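Local coordinates for protein synthesis inhibitor, putative (PDB 2B33) that belongs to the RutC (YjgF-like) family and is probably a deaminase, although its own reaction and substrate are not established, at residues Asp83-Thr88 against Ile134-Gly139; Asn37-Ser42 against Lys71-Ala76. All blocks are in the same frame, centred on the assembly; numbering follows the deposited sequence.

Contact 1: Asp83-Thr88 against Ile134-Gly139; sequences DVVKVT and IAVKEG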
ATOM      1  N   ASP A  83       4.047   2.920 -17.847  1.00 35.76           N
ATOM      2  CA  ASP A  83       2.722   2.499 -17.383  1.00 34.50           C
ATOM      3  C   ASP A  83       2.556   2.567 -15.852  1.00 34.34           C
ATOM      4  O   ASP A  83       1.428   2.567 -15.359  1.00 33.06           O
ATOM      5  CB  ASP A  83       2.433   1.073 -17.866  1.00 33.34           C
ATOM      6  CG  ASP A  83       2.393   0.967 -19.374  1.00 35.51           C
ATOM      7  OD1 ASP A  83       1.980   1.944 -20.042  1.00 28.78           O
ATOM      8  OD2 ASP A  83       2.746  -0.111 -19.894  1.00 40.09           O
ATOM      9  N   VAL A  84       3.663   2.644 -15.115  1.00 34.63           N
ATOM     10  CA  VAL A  84       3.617   2.684 -13.648  1.00 35.34           C
ATOM     11  C   VAL A  84       2.958   3.978 -13.168  1.00 35.55           C
ATOM     12  O   VAL A  84       3.368   5.061 -13.581  1.00 37.50           O
ATOM     13  CB  VAL A  84       5.023   2.542 -13.025  1.00 35.87           C
ATOM     14  CG1 VAL A  84       4.982   2.719 -11.495  1.00 36.29           C
ATOM     15  CG2 VAL A  84       5.610   1.169 -13.362  1.00 36.90           C
ATOM     16  N   VAL A  85       1.943   3.843 -12.311  1.00 35.06           N
ATOM     17  CA  VAL A  85       1.171   4.977 -11.768  1.00 35.23           C
ATOM     18  C   VAL A  85       1.414   5.253 -10.292  1.00 36.22           C
ATOM     19  O   VAL A  85       1.282   6.394  -9.848  1.00 37.26           O
ATOM     20  CB  VAL A  85      -0.365   4.793 -11.974  1.00 36.09           C
ATOM     21  CG1 VAL A  85      -0.699   4.705 -13.461  1.00 34.11           C
ATOM     22  CG2 VAL A  85      -0.924   3.571 -11.225  1.00 35.95           C
ATOM     23  N   LYS A  86       1.744   4.206  -9.535  1.00 36.06           N
ATOM     24  CA  LYS A  86       1.957   4.311  -8.110  1.00 35.73           C
ATOM     25  C   LYS A  86       3.062   3.361  -7.698  1.00 35.76           C
ATOM     26  O   LYS A  86       3.068   2.194  -8.108  1.00 35.51           O
ATOM     27  CB  LYS A  86       0.664   3.977  -7.367  1.00 36.08           C
ATOM     28  CG  LYS A  86       0.742   4.019  -5.837  1.00 35.73           C
ATOM     29  CD  LYS A  86       1.163   5.372  -5.288  1.00 35.09           C
ATOM     30  CE  LYS A  86       1.113   5.388  -3.771  1.00 36.64           C
ATOM     31  NZ  LYS A  86       2.105   4.480  -3.194  1.00 35.55           N
ATOM     32  N   VAL A  87       3.985   3.875  -6.890  1.00 34.94           N
ATOM     33  CA  VAL A  87       5.115   3.112  -6.367  1.00 35.01           C
ATOM     34  C   VAL A  87       5.147   3.299  -4.844  1.00 35.24           C
ATOM     35  O   VAL A  87       4.714   4.325  -4.333  1.00 35.86           O
ATOM     36  CB  VAL A  87       6.450   3.604  -7.003  1.00 35.08           C
ATOM     37  CG1 VAL A  87       7.628   2.829  -6.476  1.00 37.03           C
ATOM     38  CG2 VAL A  87       6.404   3.480  -8.540  1.00 32.82           C
ATOM     39  N   THR A  88       5.614   2.287  -4.123  1.00 35.09           N
ATOM     40  CA  THR A  88       5.794   2.390  -2.678  1.00 34.85           C
ATOM     41  C   THR A  88       7.179   1.834  -2.375  1.00 34.95           C
ATOM     42  O   THR A  88       7.455   0.676  -2.666  1.00 33.93           O
ATOM     43  CB  THR A  88       4.706   1.646  -1.867  1.00 35.10           C
ATOM     44  OG1 THR A  88       3.421   2.210  -2.141  1.00 32.43           O
ATOM     45  CG2 THR A  88       4.952   1.783  -0.369  1.00 35.37           C
ATOM     46  N   ILE A 134       2.071  -0.368  -8.809  1.00 33.85           N
ATOM     47  CA  ILE A 134       0.840  -0.631  -9.553  1.00 33.63           C
ATOM     48  C   ILE A 134       1.068   0.093 -10.866  1.00 34.04           C
ATOM     49  O   ILE A 134       1.613   1.197 -10.868  1.00 34.12           O
ATOM     50  CB  ILE A 134      -0.448  -0.103  -8.862  1.00 32.76           C
ATOM     51  CG1 ILE A 134      -0.673  -0.840  -7.533  1.00 35.16           C
ATOM     52  CG2 ILE A 134      -1.674  -0.318  -9.781  1.00 36.33           C
ATOM     53  CD1 ILE A 134      -1.765  -0.268  -6.638  1.00 34.18           C
ATOM     54  N   ALA A 135       0.678  -0.545 -11.968  1.00 33.83           N
ATOM     55  CA  ALA A 135       0.816   0.013 -13.307  1.00 33.52           C
ATOM     56  C   ALA A 135      -0.512  -0.110 -14.037  1.00 33.32           C
ATOM     57  O   ALA A 135      -1.295  -1.016 -13.760  1.00 31.64           O
ATOM     58  CB  ALA A 135       1.910  -0.710 -14.072  1.00 33.60           C
ATOM     59  N   VAL A 136      -0.768   0.836 -14.934  1.00 34.08           N
ATOM     60  CA  VAL A 136      -1.979   0.862 -15.755  1.00 35.69           C
ATOM     61  C   VAL A 136      -1.546   1.350 -17.131  1.00 36.09           C
ATOM     62  O   VAL A 136      -0.746   2.284 -17.233  1.00 35.70           O
ATOM     63  CB  VAL A 136      -3.058   1.819 -15.192  1.00 36.12           C
ATOM     64  CG1 VAL A 136      -4.365   1.681 -15.977  1.00 36.76           C
ATOM     65  CG2 VAL A 136      -3.314   1.559 -13.702  1.00 36.25           C
ATOM     66  N   LYS A 137      -2.071   0.729 -18.182  1.00 36.85           N
ATOM     67  CA  LYS A 137      -1.713   1.102 -19.552  1.00 38.21           C
ATOM     68  C   LYS A 137      -2.958   1.331 -20.401  1.00 39.27           C
ATOM     69  O   LYS A 137      -4.074   1.280 -19.878  1.00 40.18           O
ATOM     70  CB  LYS A 137      -0.774   0.052 -20.162  1.00 38.56           C
ATOM     71  CG  LYS A 137      -1.396  -1.280 -20.595  1.00 37.96           C
ATOM     72  CD  LYS A 137      -0.345  -2.260 -21.136  1.00 38.84           C
ATOM     73  CE  LYS A 137       0.493  -1.651 -22.266  1.00 40.90           C
ATOM     74  NZ  LYS A 137       1.225  -2.659 -23.067  1.00 43.93           N
ATOM     75  N   GLU A 138      -2.750   1.620 -21.695  1.00 40.06           N
ATOM     76  CA  GLU A 138      -3.821   1.902 -22.669  1.00 39.93           C
ATOM     77  C   GLU A 138      -4.535   3.225 -22.304  1.00 40.02           C
ATOM     78  O   GLU A 138      -4.094   3.946 -21.397  1.00 39.72           O
ATOM     79  CB  GLU A 138      -4.810   0.703 -22.813  1.00 39.69           C
ATOM     80  CG  GLU A 138      -4.234  -0.648 -23.278  1.00 41.90           C
ATOM     81  CD  GLU A 138      -3.231  -0.563 -24.419  1.00 47.71           C
ATOM     82  OE1 GLU A 138      -3.457   0.206 -25.380  1.00 49.89           O
ATOM     83  OE2 GLU A 138      -2.219  -1.295 -24.358  1.00 51.22           O
ATOM     84  N   GLY A 139      -5.597   3.568 -23.037  1.00 39.04           N
ATOM     85  CA  GLY A 139      -6.364   4.780 -22.760  1.00 39.14           C
ATOM     86  C   GLY A 139      -7.450   5.017 -23.795  1.00 39.59           C
ATOM     87  O   GLY A 139      -8.120   4.082 -24.244  1.00 39.70           O
TER

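Contact 2: Asn37-Ser42 against Lys71-Ala76; sequences NMMFVS and KAILEA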
ATOM      1  N   ASN A  37      -6.417  -3.910 -17.942  1.00 37.39           N
ATOM      2  CA  ASN A  37      -5.283  -3.068 -18.327  1.00 37.75           C
ATOM      3  C   ASN A  37      -4.368  -2.703 -17.149  1.00 36.35           C
ATOM      4  O   ASN A  37      -3.479  -1.876 -17.319  1.00 36.59           O
ATOM      5  CB  ASN A  37      -5.762  -1.795 -19.072  1.00 38.83           C
ATOM      6  CG  ASN A  37      -6.492  -0.778 -18.168  1.00 41.80           C
ATOM      7  OD1 ASN A  37      -6.725  -1.005 -16.979  1.00 42.23           O
ATOM      8  ND2 ASN A  37      -6.862   0.356 -18.761  1.00 43.60           N
ATOM      9  N   MET A  38      -4.589  -3.321 -15.980  1.00 35.51           N
ATOM     10  CA  MET A  38      -3.821  -3.048 -14.757  1.00 34.11           C
ATOM     11  C   MET A  38      -2.888  -4.174 -14.329  1.00 33.39           C
ATOM     12  O   MET A  38      -3.258  -5.335 -14.421  1.00 30.96           O
ATOM     13  CB  MET A  38      -4.776  -2.852 -13.584  1.00 34.96           C
ATOM     14  CG  MET A  38      -5.745  -1.699 -13.709  1.00 32.82           C
ATOM     15  SD  MET A  38      -6.692  -1.473 -12.199  1.00 31.93           S
ATOM     16  CE  MET A  38      -5.445  -0.975 -10.992  1.00 30.39           C
ATOM     17  N   MET A  39      -1.713  -3.816 -13.806  1.00 34.07           N
ATOM     18  CA  MET A  39      -0.755  -4.787 -13.254  1.00 35.27           C
ATOM     19  C   MET A  39      -0.413  -4.421 -11.812  1.00 35.53           C
ATOM     20  O   MET A  39      -0.133  -3.265 -11.526  1.00 36.01           O
ATOM     21  CB  MET A  39       0.542  -4.852 -14.066  1.00 35.56           C
ATOM     22  CG  MET A  39       1.610  -5.753 -13.410  1.00 36.92           C
ATOM     23  SD  MET A  39       3.151  -5.956 -14.295  1.00 36.83           S
ATOM     24  CE  MET A  39       2.656  -6.934 -15.686  1.00 37.41           C
ATOM     25  N   PHE A  40      -0.404  -5.415 -10.926  1.00 35.35           N
ATOM     26  CA  PHE A  40      -0.048  -5.234  -9.526  1.00 35.58           C
ATOM     27  C   PHE A  40       1.244  -6.016  -9.299  1.00 35.99           C
ATOM     28  O   PHE A  40       1.215  -7.235  -9.279  1.00 37.75           O
ATOM     29  CB  PHE A  40      -1.159  -5.767  -8.626  1.00 35.68           C
ATOM     30  CG  PHE A  40      -2.466  -5.020  -8.747  1.00 34.70           C
ATOM     31  CD1 PHE A  40      -3.386  -5.354  -9.739  1.00 34.83           C
ATOM     32  CD2 PHE A  40      -2.788  -4.006  -7.852  1.00 34.13           C
ATOM     33  CE1 PHE A  40      -4.594  -4.673  -9.846  1.00 31.43           C
ATOM     34  CE2 PHE A  40      -3.997  -3.323  -7.952  1.00 32.55           C
ATOM     35  CZ  PHE A  40      -4.900  -3.663  -8.946  1.00 33.94           C
ATOM     36  N   VAL A  41       2.368  -5.319  -9.144  1.00 35.24           N
ATOM     37  CA  VAL A  41       3.671  -5.964  -8.960  1.00 35.88           C
ATOM     38  C   VAL A  41       4.011  -6.165  -7.475  1.00 35.84           C
ATOM     39  O   VAL A  41       3.787  -5.277  -6.646  1.00 36.30           O
ATOM     40  CB  VAL A  41       4.812  -5.149  -9.625  1.00 36.30           C
ATOM     41  CG1 VAL A  41       6.147  -5.881  -9.492  1.00 36.90           C
ATOM     42  CG2 VAL A  41       4.508  -4.889 -11.104  1.00 38.06           C
ATOM     43  N   SER A  42       4.565  -7.338  -7.168  1.00 35.34           N
ATOM     44  CA  SER A  42       4.986  -7.700  -5.818  1.00 35.22           C
ATOM     45  C   SER A  42       6.236  -6.916  -5.423  1.00 36.96           C
ATOM     46  O   SER A  42       7.033  -6.548  -6.275  1.00 37.65           O
ATOM     47  CB  SER A  42       5.296  -9.196  -5.746  1.00 33.79           C
ATOM     48  OG  SER A  42       4.119  -9.971  -5.792  1.00 30.09           O
ATOM     49  N   LYS A  71      11.345  -3.778 -13.384  1.00 35.96           N
ATOM     50  CA  LYS A  71      11.306  -3.546 -14.835  1.00 36.01           C
ATOM     51  C   LYS A  71      11.107  -4.829 -15.655  1.00 35.81           C
ATOM     52  O   LYS A  71      10.359  -4.841 -16.633  1.00 34.69           O
ATOM     53  CB  LYS A  71      12.593  -2.840 -15.275  1.00 36.17           C
ATOM     54  CG  LYS A  71      12.633  -2.418 -16.739  1.00 35.46           C
ATOM     55  CD  LYS A  71      13.904  -1.659 -17.041  1.00 36.06           C
ATOM     56  CE  LYS A  71      13.939  -1.226 -18.489  1.00 38.62           C
ATOM     57  NZ  LYS A  71      15.186  -0.484 -18.803  1.00 42.27           N
ATOM     58  N   ALA A  72      11.806  -5.888 -15.261  1.00 36.50           N
ATOM     59  CA  ALA A  72      11.692  -7.189 -15.907  1.00 36.01           C
ATOM     60  C   ALA A  72      10.276  -7.748 -15.786  1.00 36.84           C
ATOM     61  O   ALA A  72       9.759  -8.313 -16.740  1.00 38.06           O
ATOM     62  CB  ALA A  72      12.676  -8.155 -15.298  1.00 35.64           C
ATOM     63  N   ILE A  73       9.653  -7.578 -14.618  1.00 37.56           N
ATOM     64  CA  ILE A  73       8.288  -8.067 -14.367  1.00 37.59           C
ATOM     65  C   ILE A  73       7.278  -7.298 -15.216  1.00 37.95           C
ATOM     66  O   ILE A  73       6.411  -7.903 -15.842  1.00 39.35           O
ATOM     67  CB  ILE A  73       7.922  -7.993 -12.865  1.00 37.29           C
ATOM     68  CG1 ILE A  73       8.799  -8.969 -12.079  1.00 37.27           C
ATOM     69  CG2 ILE A  73       6.449  -8.369 -12.630  1.00 35.66           C
ATOM     70  CD1 ILE A  73       8.853  -8.723 -10.592  1.00 35.86           C
ATOM     71  N   LEU A  74       7.387  -5.974 -15.218  1.00 37.87           N
ATOM     72  CA  LEU A  74       6.533  -5.132 -16.056  1.00 37.17           C
ATOM     73  C   LEU A  74       6.620  -5.595 -17.502  1.00 37.05           C
ATOM     74  O   LEU A  74       5.603  -5.918 -18.110  1.00 36.84           O
ATOM     75  CB  LEU A  74       6.958  -3.664 -15.962  1.00 36.58           C
ATOM     76  CG  LEU A  74       6.678  -2.964 -14.627  1.00 36.52           C
ATOM     77  CD1 LEU A  74       7.580  -1.760 -14.428  1.00 33.89           C
ATOM     78  CD2 LEU A  74       5.206  -2.566 -14.512  1.00 36.25           C
ATOM     79  N   GLU A  75       7.844  -5.659 -18.024  1.00 37.10           N
ATOM     80  CA  GLU A  75       8.092  -6.058 -19.422  1.00 38.48           C
ATOM     81  C   GLU A  75       7.696  -7.497 -19.784  1.00 37.95           C
ATOM     82  O   GLU A  75       7.395  -7.772 -20.940  1.00 38.19           O
ATOM     83  CB  GLU A  75       9.553  -5.778 -19.799  1.00 38.85           C
ATOM     84  CG  GLU A  75       9.873  -4.279 -19.848  1.00 39.82           C
ATOM     85  CD  GLU A  75      11.337  -3.968 -20.125  1.00 39.82           C
ATOM     86  OE1 GLU A  75      12.196  -4.872 -20.029  1.00 37.99           O
ATOM     87  OE2 GLU A  75      11.634  -2.794 -20.425  1.00 41.71           O
ATOM     88  N   ALA A  76       7.700  -8.400 -18.804  1.00 38.11           N
ATOM     89  CA  ALA A  76       7.288  -9.790 -19.022  1.00 37.22           C
ATOM     90  C   ALA A  76       5.771  -9.913 -19.231  1.00 36.67           C
ATOM     91  O   ALA A  76       5.316 -10.862 -19.867  1.00 36.07           O
ATOM     92  CB  ALA A  76       7.719 -10.646 -17.856  1.00 37.43           C
TER

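Contact 1: Asp83-Thr88 against Ile134-Gly139
Strands 84-88 and 134-136 run antiparallel at 164°, their axes 4.4 Å apart at the closest point, and a classic beta bulge interrupts their pairing. Val84 and Ala135 form a non-hydrogen-bonded pair, whereas Lys86 and Ile134 form a hydrogen-bonded one. In between, Val85 and Lys86 both face Ile134. The carbonyl oxygen of Ile134 is therefore gripped by two donors, both in the carbonyl plane: Val85 N at 3.0 Å and Lys86 N in a longer, straight bond. Ile134 N returns a bond to Lys86 O at 2.8 Å. At the strand start, Val136 N reaches Asp83 O from above the carbonyl plane.

The bulge lies where strand 84-91 enters the central sheet of this YjgF-like fold. Helix 97-108 covers Val84 through Phe108, on the face that also carries Ala135. Val84 CG2 lies 4.2 Å from Ala135 CB on that face. The extra residue, Val85, sends both methyls to Val136. With CG1 anti to the carbonyl carbon (chi1 -61°), CG2 is left in the crowded position between the backbone N and the carbonyl carbon and meets Val136 CG2 obliquely at 4.0 Å. Phe40 of the second subunit packs on Val85.

The end of the Lys86 side chain leads away from strand 134-136, its chain bent at chi2 and chi4. NZ binds Val87 O and forms a salt bridge with Glu132 of the second subunit. Asp83 lies across the base of Lys137, with OD1 3.3 Å from Lys137 CB. Lys137 CG also takes the crowded position (chi1 75°). Asp83 OD2 and Lys137 NZ stay 4.3 Å apart, beyond a salt bridge. OD2 accepts from Ser80 N, and NZ donates to Gly78 O. The nearby lysine charge would still probably favour an ionised Asp83.

Contact 2: Asn37-Ser42 against Lys71-Ala76
Met39 CG is anti to the backbone N (chi1 174°), and its chain stays extended until chi3 bends it at -70°. This carries SD and CE from strand 38-42 to the helix 71-76. SD lies 3.9 Å from Leu74 CA and 4.0 Å from Leu74 CD2. CE comes 3.9 Å from the carbonyl oxygen of Ile73, and Leu74 O is equally near. Val41 also points at the helix, with one methyl for each helix residue. CG1 meets Ile73 CG2 at 4.0 Å and has Ile73 CD1 close by. CG2 touches Leu74 CD2 at 4.2 Å, the two side chains crossing at about a right angle.

This is helix-on-sheet packing of the alpha+beta YjgF-like fold, with the segment axes 9.4 Å apart and inclined at 148°. The contacts are apolar, and all four residues are buried. An alanine in place of Met39 lacks SD and CE, and would probably loosen the seat of the helix's last turn on the strand. Val17 touches both Met39 and Ile73. Leu74 also packs on Ala135 of the neighbouring strand. Phe40 takes no part in this packing; Val85 of the third subunit packs against it.

Overall arrangement
Along the chain both segments of contact 2 come before those of contact 1, and the centres of the two contacts are about 9 Å apart. Helix 59-76 leads on to strand 84-91. Strands 38-44 and 129-136 are neighbours in the mixed sheet, and strand 84-91 lies on the other edge of 129-136. Ala135 O and Met39 N are 2.8 Å apart, a probable hydrogen bond. Val84 CG2 also packs on Leu74 CD1, so the helix of contact 2 reaches the strand of contact 1. Together they join the three strands and helix 59-76 into one continuous core. Both lie away from the calcium-binding residues Asp48 and Glu50, and both have strand residues that meet other subunits of the three-chain assembly.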